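Local coordinates for protein oxidoreductase (Bordetella pertussis, PDB 3Q2K) that probably oxidises the 3-hydroxyl of UDP-N-acetylglucosaminuronic acid with NAD as cofactor, a step toward the diacetamido-mannuronic acid of bacterial surface polysaccharide, at residues K150-K162 with A209-G221. Sequence-based numbering, arbitrary orientation.
Sequences KQNRRNATLQLVK and ASHYVDLLDWLVG. With HP7 ((2S,3S,4R,5R,6R)-5-acetamido-6-[[[(2R,3S,4R,5R)-5-(2,4-dioxopyrimidin-1-yl)-3,4-dihydroxy-oxolan-2-yl]methoxy-hydroxy-phosphoryl]oxy-hydroxy-phosphoryl]oxy-3,4-dihydroxy-oxane-2-carboxylic acid), chain V.
The carboxylate of Asp-214 is gripped side-on by Arg-153, whose NE donates to OD2 at 2.8 Å while NH2 donates to OD1. Both bonds are nearly straight and use syn lone pairs, and the carboxylate and guanidinium planes lie within 14° of each other. A second partner, Glu-344, takes NH1 of the same arginine, and the CG of Lys-150 packs against OD2. With its edge so fixed, the guanidinium lies flat on Trp-218, centres 3.9 Å apart. CG of Arg-153 sits over the middle of the six-membered ring, 3.8 Å from its centroid.

From the opposite face comes Lys-162, its chain bent at chi2 (71°) so that CD and CE run over the indole; NZ then makes a cation-pi contact and donates to Trp-218 O at 2.9 Å. The indole is thus sandwiched between two cationic side chains, while Gln-159 NE2 lies at its edge, in plane, and is held there by its bond to Arg-153 O. Deeper in, Leu-158 meets Leu-215 and Leu-219.

At the other end the contact reaches the active-site pocket. His-211 NE2 and the sugar's O3' share a 2.6 Å hydrogen bond, and ND1 is bridged by a water to Asn-152 N. The bond places His-211 at O3', probably the hydroxyl that is oxidised. Gln-151 bonds the dinucleotide through NE2.

Segments 156-162 and 210-220 run 35° apart. In this Gfo/Idh/MocA fold, 150-162 follows edge strand 146-148 of the Rossmann sheet; helix 306-315 flanks helix 156-166, and helix 210-220, of the C-terminal alpha/beta domain, packs on strand 173-181 through Tyr-212 and helix 342-361 through Val-213.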
loop_
_atom_site.group_PDB
_atom_site.type_symbol
_atom_site.label_atom_id
_atom_site.label_comp_id
_atom_site.label_asym_id
_atom_site.label_seq_id
_atom_site.Cartn_x
_atom_site.Cartn_y
_atom_site.Cartn_z
ATOM N N LYS C 150 32.572 1.455 20.008
ATOM C CA LYS C 150 31.525 0.518 20.363
ATOM C C LYS C 150 32.127 -0.369 21.439
ATOM O O LYS C 150 32.458 -1.522 21.162
ATOM C CB LYS C 150 31.084 -0.315 19.155
ATOM C CG LYS C 150 29.592 -0.297 18.925
ATOM C CD LYS C 150 29.265 0.963 18.155
ATOM C CE LYS C 150 27.790 0.948 17.763
ATOM N NZ LYS C 150 26.915 1.974 18.397
ATOM N N GLN C 151 32.220 0.141 22.664
ATOM C CA GLN C 151 33.072 -0.545 23.627
ATOM C C GLN C 151 32.545 -1.910 24.030
ATOM O O GLN C 151 33.354 -2.776 24.364
ATOM C CB GLN C 151 33.508 0.305 24.828
ATOM C CG GLN C 151 32.416 0.621 25.851
ATOM C CD GLN C 151 31.651 1.871 25.476
ATOM O OE1 GLN C 151 31.521 2.203 24.294
ATOM N NE2 GLN C 151 31.191 2.603 26.484
ATOM N N ASN C 152 31.234 -2.121 23.974
ATOM C CA ASN C 152 30.717 -3.358 24.551
ATOM C C ASN C 152 31.220 -4.530 23.724
ATOM O O ASN C 152 31.210 -5.672 24.179
ATOM C CB ASN C 152 29.183 -3.409 24.556
ATOM C CG ASN C 152 28.563 -2.508 25.610
ATOM O OD1 ASN C 152 29.233 -1.714 26.272
ATOM N ND2 ASN C 152 27.246 -2.576 25.721
ATOM N N ARG C 153 31.693 -4.235 22.517
ATOM C CA ARG C 153 32.195 -5.336 21.704
ATOM C C ARG C 153 33.366 -6.064 22.363
ATOM O O ARG C 153 33.649 -7.234 22.090
ATOM C CB ARG C 153 32.544 -4.851 20.295
ATOM C CG ARG C 153 31.359 -4.621 19.388
ATOM C CD ARG C 153 31.862 -4.255 17.999
ATOM N NE ARG C 153 30.787 -3.890 17.080
ATOM C CZ ARG C 153 30.885 -3.941 15.754
ATOM N NH1 ARG C 153 31.993 -4.354 15.159
ATOM N NH2 ARG C 153 29.865 -3.581 14.991
ATOM N N ARG C 154 34.059 -5.373 23.259
ATOM C CA ARG C 154 35.246 -5.957 23.862
ATOM C C ARG C 154 34.840 -6.684 25.131
ATOM O O ARG C 154 35.668 -7.370 25.719
ATOM C CB ARG C 154 36.279 -4.883 24.207
ATOM C CG ARG C 154 36.743 -4.020 23.047
ATOM C CD ARG C 154 37.309 -4.833 21.889
ATOM N NE ARG C 154 38.283 -5.834 22.313
ATOM C CZ ARG C 154 38.361 -7.049 21.782
ATOM N NH1 ARG C 154 39.268 -7.911 22.220
ATOM N NH2 ARG C 154 37.524 -7.404 20.818
ATOM N N ASN C 155 33.602 -6.496 25.571
ATOM C CA ASN C 155 33.136 -7.219 26.746
ATOM C C ASN C 155 33.518 -8.695 26.679
ATOM O O ASN C 155 33.194 -9.391 25.721
ATOM C CB ASN C 155 31.613 -7.171 26.813
ATOM C CG ASN C 155 31.123 -5.876 27.411
ATOM O OD1 ASN C 155 31.911 -4.949 27.577
ATOM N ND2 ASN C 155 29.827 -5.796 27.708
ATOM N N ALA C 156 34.163 -9.210 27.717
ATOM C CA ALA C 156 34.464 -10.638 27.726
ATOM C C ALA C 156 33.274 -11.562 27.523
ATOM O O ALA C 156 33.438 -12.579 26.844
ATOM C CB ALA C 156 35.201 -11.044 28.988
ATOM N N THR C 157 32.133 -11.262 28.142
ATOM C CA THR C 157 30.951 -12.096 27.920
ATOM C C THR C 157 30.549 -12.180 26.445
ATOM O O THR C 157 30.271 -13.268 25.946
ATOM C CB THR C 157 29.767 -11.482 28.667
ATOM O OG1 THR C 157 29.764 -10.092 28.315
ATOM C CG2 THR C 157 29.951 -11.647 30.182
ATOM N N LEU C 158 30.524 -11.051 25.740
ATOM C CA LEU C 158 29.995 -11.025 24.379
ATOM C C LEU C 158 31.054 -11.592 23.436
ATOM O O LEU C 158 30.728 -12.256 22.451
ATOM C CB LEU C 158 29.585 -9.604 23.978
ATOM C CG LEU C 158 28.379 -8.956 24.673
ATOM C CD1 LEU C 158 28.150 -7.485 24.316
ATOM C CD2 LEU C 158 27.103 -9.768 24.457
ATOM N N GLN C 159 32.332 -11.390 23.750
ATOM C CA GLN C 159 33.376 -12.114 23.027
ATOM C C GLN C 159 33.191 -13.628 23.021
ATOM O O GLN C 159 33.312 -14.284 21.987
ATOM C CB GLN C 159 34.772 -11.764 23.557
ATOM C CG GLN C 159 35.386 -10.527 22.915
ATOM C CD GLN C 159 35.359 -10.580 21.396
ATOM O OE1 GLN C 159 35.831 -11.545 20.796
ATOM N NE2 GLN C 159 34.789 -9.560 20.762
ATOM N N LEU C 160 32.879 -14.212 24.172
ATOM C CA LEU C 160 32.624 -15.654 24.191
ATOM C C LEU C 160 31.417 -16.033 23.336
ATOM O O LEU C 160 31.368 -17.081 22.695
ATOM C CB LEU C 160 32.319 -16.118 25.617
ATOM C CG LEU C 160 33.432 -16.258 26.655
ATOM C CD1 LEU C 160 32.800 -16.589 28.003
ATOM C CD2 LEU C 160 34.327 -17.391 26.205
ATOM N N VAL C 161 30.367 -15.224 23.372
ATOM C CA VAL C 161 29.222 -15.600 22.557
ATOM C C VAL C 161 29.661 -15.542 21.088
ATOM O O VAL C 161 29.374 -16.423 20.279
ATOM C CB VAL C 161 28.090 -14.617 22.918
ATOM C CG1 VAL C 161 27.002 -14.603 21.866
ATOM C CG2 VAL C 161 27.508 -15.007 24.266
ATOM N N LYS C 162 30.389 -14.488 20.736
ATOM C CA LYS C 162 30.792 -14.226 19.357
ATOM C C LYS C 162 31.598 -15.423 18.878
ATOM O O LYS C 162 31.401 -15.958 17.788
ATOM C CB LYS C 162 31.687 -12.987 19.364
ATOM C CG LYS C 162 32.346 -12.580 18.059
ATOM C CD LYS C 162 31.312 -12.032 17.096
ATOM C CE LYS C 162 31.978 -11.208 16.012
ATOM N NZ LYS C 162 31.093 -11.418 14.848
ATOM N N ALA C 209 20.373 2.558 23.476
ATOM C CA ALA C 209 20.297 1.156 23.084
ATOM C C ALA C 209 21.073 0.867 21.800
ATOM O O ALA C 209 21.100 -0.263 21.314
ATOM C CB ALA C 209 18.842 0.729 22.920
ATOM N N SER C 210 21.721 1.883 21.244
ATOM C CA SER C 210 22.517 1.647 20.039
ATOM C C SER C 210 23.622 0.595 20.191
ATOM O O SER C 210 23.869 -0.148 19.246
ATOM C CB SER C 210 23.070 2.959 19.468
ATOM O OG SER C 210 23.919 3.586 20.411
ATOM N N HIS C 211 24.297 0.535 21.336
ATOM C CA HIS C 211 25.215 -0.552 21.667
ATOM C C HIS C 211 24.489 -1.877 21.514
ATOM O O HIS C 211 25.120 -2.918 21.319
ATOM C CB HIS C 211 25.704 -0.489 23.122
ATOM C CG HIS C 211 26.227 0.854 23.532
ATOM N ND1 HIS C 211 27.538 1.230 23.331
ATOM C CD2 HIS C 211 25.612 1.925 24.092
ATOM C CE1 HIS C 211 27.715 2.460 23.780
ATOM N NE2 HIS C 211 26.564 2.902 24.259
ATOM N N TYR C 212 23.175 -1.843 21.714
ATOM C CA TYR C 212 22.415 -3.086 21.694
ATOM C C TYR C 212 21.878 -3.367 20.298
ATOM O O TYR C 212 21.879 -4.511 19.858
ATOM C CB TYR C 212 21.312 -3.080 22.752
ATOM C CG TYR C 212 21.979 -3.045 24.102
ATOM C CD1 TYR C 212 22.133 -4.202 24.849
ATOM C CD2 TYR C 212 22.526 -1.861 24.581
ATOM C CE1 TYR C 212 22.793 -4.158 26.058
ATOM C CE2 TYR C 212 23.210 -1.819 25.781
ATOM C CZ TYR C 212 23.352 -2.982 26.505
ATOM O OH TYR C 212 23.992 -2.947 27.726
ATOM N N VAL C 213 21.457 -2.327 19.587
ATOM C CA VAL C 213 21.143 -2.493 18.178
ATOM C C VAL C 213 22.349 -3.026 17.422
ATOM O O VAL C 213 22.156 -3.901 16.584
ATOM C CB VAL C 213 20.604 -1.187 17.577
ATOM C CG1 VAL C 213 20.405 -1.304 16.079
ATOM C CG2 VAL C 213 19.285 -0.913 18.245
ATOM N N ASP C 214 23.545 -2.591 17.818
ATOM C CA ASP C 214 24.815 -2.998 17.219
ATOM C C ASP C 214 25.013 -4.506 17.302
ATOM O O ASP C 214 25.546 -5.104 16.370
ATOM C CB ASP C 214 26.010 -2.309 17.888
ATOM C CG ASP C 214 27.340 -2.661 17.238
ATOM O OD1 ASP C 214 27.514 -2.411 16.026
ATOM O OD2 ASP C 214 28.239 -3.192 17.921
ATOM N N LEU C 215 24.595 -5.123 18.403
ATOM C CA LEU C 215 24.720 -6.570 18.569
ATOM C C LEU C 215 23.942 -7.411 17.560
ATOM O O LEU C 215 24.339 -8.541 17.286
ATOM C CB LEU C 215 24.242 -6.986 19.959
ATOM C CG LEU C 215 24.856 -6.204 21.122
ATOM C CD1 LEU C 215 24.445 -6.864 22.436
ATOM C CD2 LEU C 215 26.374 -6.261 20.986
ATOM N N LEU C 216 22.835 -6.878 17.044
ATOM C CA LEU C 216 22.009 -7.606 16.086
ATOM C C LEU C 216 22.778 -8.093 14.869
ATOM O O LEU C 216 22.754 -9.278 14.530
ATOM C CB LEU C 216 20.774 -6.811 15.670
ATOM C CG LEU C 216 19.986 -6.369 16.906
ATOM C CD1 LEU C 216 18.883 -5.389 16.528
ATOM C CD2 LEU C 216 19.399 -7.581 17.608
ATOM N N ASP C 217 23.453 -7.159 14.210
ATOM C CA ASP C 217 24.231 -7.531 13.035
ATOM C C ASP C 217 25.587 -8.119 13.433
ATOM O O ASP C 217 25.969 -9.181 12.949
ATOM C CB ASP C 217 24.475 -6.329 12.120
ATOM C CG ASP C 217 25.267 -6.725 10.898
ATOM O OD1 ASP C 217 26.445 -7.102 11.070
ATOM O OD2 ASP C 217 24.686 -6.703 9.795
ATOM N N TRP C 218 26.336 -7.425 14.285
ATOM C CA TRP C 218 27.637 -7.891 14.749
ATOM C C TRP C 218 27.631 -9.338 15.237
ATOM O O TRP C 218 28.502 -10.127 14.869
ATOM C CB TRP C 218 28.132 -6.968 15.862
ATOM C CG TRP C 218 29.505 -7.348 16.306
ATOM C CD1 TRP C 218 30.638 -7.335 15.547
ATOM C CD2 TRP C 218 29.894 -7.809 17.607
ATOM N NE1 TRP C 218 31.704 -7.770 16.291
ATOM C CE2 TRP C 218 31.276 -8.077 17.554
ATOM C CE3 TRP C 218 29.211 -8.013 18.810
ATOM C CZ2 TRP C 218 31.996 -8.515 18.662
ATOM C CZ3 TRP C 218 29.930 -8.432 19.919
ATOM C CH2 TRP C 218 31.300 -8.707 19.826
ATOM N N LEU C 219 26.630 -9.725 16.018
ATOM C CA LEU C 219 26.669 -11.057 16.612
ATOM C C LEU C 219 25.987 -12.105 15.744
ATOM O O LEU C 219 26.518 -13.198 15.526
ATOM C CB LEU C 219 26.004 -11.073 17.992
ATOM C CG LEU C 219 26.876 -10.648 19.173
ATOM C CD1 LEU C 219 26.064 -10.691 20.462
ATOM C CD2 LEU C 219 28.066 -11.581 19.302
ATOM N N VAL C 220 24.782 -11.770 15.293
ATOM C CA VAL C 220 23.863 -12.753 14.727
ATOM C C VAL C 220 23.882 -12.834 13.198
ATOM O O VAL C 220 23.617 -13.884 12.609
ATOM C CB VAL C 220 22.422 -12.493 15.235
ATOM C CG1 VAL C 220 21.448 -13.470 14.585
ATOM C CG2 VAL C 220 22.346 -12.559 16.775
ATOM N N GLY C 221 24.215 -11.726 12.545
ATOM C CA GLY C 221 24.413 -11.726 11.095
ATOM C C GLY C 221 23.575 -10.644 10.441
ATOM O O GLY C 221 22.951 -9.842 11.130
HETATM N N1 HP7 V . 20.597 6.802 35.244
HETATM C C2 HP7 V . 19.543 6.790 36.073
HETATM O O2 HP7 V . 18.801 7.760 36.328
HETATM N N3 HP7 V . 19.212 5.651 36.703
HETATM C C4 HP7 V . 19.938 4.535 36.487
HETATM O O4 HP7 V . 19.527 3.514 37.078
HETATM C C5 HP7 V . 21.035 4.527 35.627
HETATM C C6 HP7 V . 21.360 5.726 34.994
HETATM P PA HP7 V . 25.267 6.112 33.168
HETATM P PB HP7 V . 26.992 5.667 30.930
HETATM O "O'P" HP7 V . 22.507 7.935 28.925
HETATM O "O'Q" HP7 V . 23.761 9.386 28.015
HETATM C "C1'" HP7 V . 25.446 5.030 28.913
HETATM O O1A HP7 V . 25.096 4.694 33.667
HETATM O O1B HP7 V . 27.400 4.266 31.320
HETATM C C1C HP7 V . 20.911 8.067 34.582
HETATM C "C2'" HP7 V . 25.679 4.496 27.498
HETATM N "N2'" HP7 V . 26.880 3.690 27.322
HETATM O O2A HP7 V . 26.126 7.133 33.877
HETATM O O2B HP7 V . 27.872 6.874 31.126
HETATM C C2C HP7 V . 21.941 8.832 35.401
HETATM O O2C HP7 V . 21.634 10.219 35.256
HETATM C "C3'" HP7 V . 25.864 5.683 26.561
HETATM O "O3'" HP7 V . 26.100 5.334 25.184
HETATM O O3A HP7 V . 25.569 6.029 31.588
HETATM O O3B HP7 V . 26.671 5.623 29.346
HETATM C C3C HP7 V . 23.164 8.680 34.517
HETATM O O3C HP7 V . 24.015 9.794 34.778
HETATM C "C4'" HP7 V . 24.672 6.615 26.773
HETATM O "O4'" HP7 V . 24.877 7.718 25.883
HETATM C C4C HP7 V . 22.600 8.713 33.103
HETATM O O4C HP7 V . 21.488 7.842 33.293
HETATM C "C5'" HP7 V . 24.663 7.160 28.199
HETATM O "O5'" HP7 V . 24.428 6.035 29.038
HETATM C C5C HP7 V . 23.581 7.936 32.236
HETATM O O5C HP7 V . 23.798 6.740 32.984
HETATM C "C6'" HP7 V . 23.597 8.203 28.382
HETATM C "C7'" HP7 V . 26.893 2.387 27.582
HETATM O "O7'" HP7 V . 25.823 1.861 27.871
HETATM C "C8'" HP7 V . 28.169 1.595 27.517
HETATM O O HOH W 1 29.112 -0.607 22.289
HETATM O O HOH W 2 25.855 -0.580 27.998
#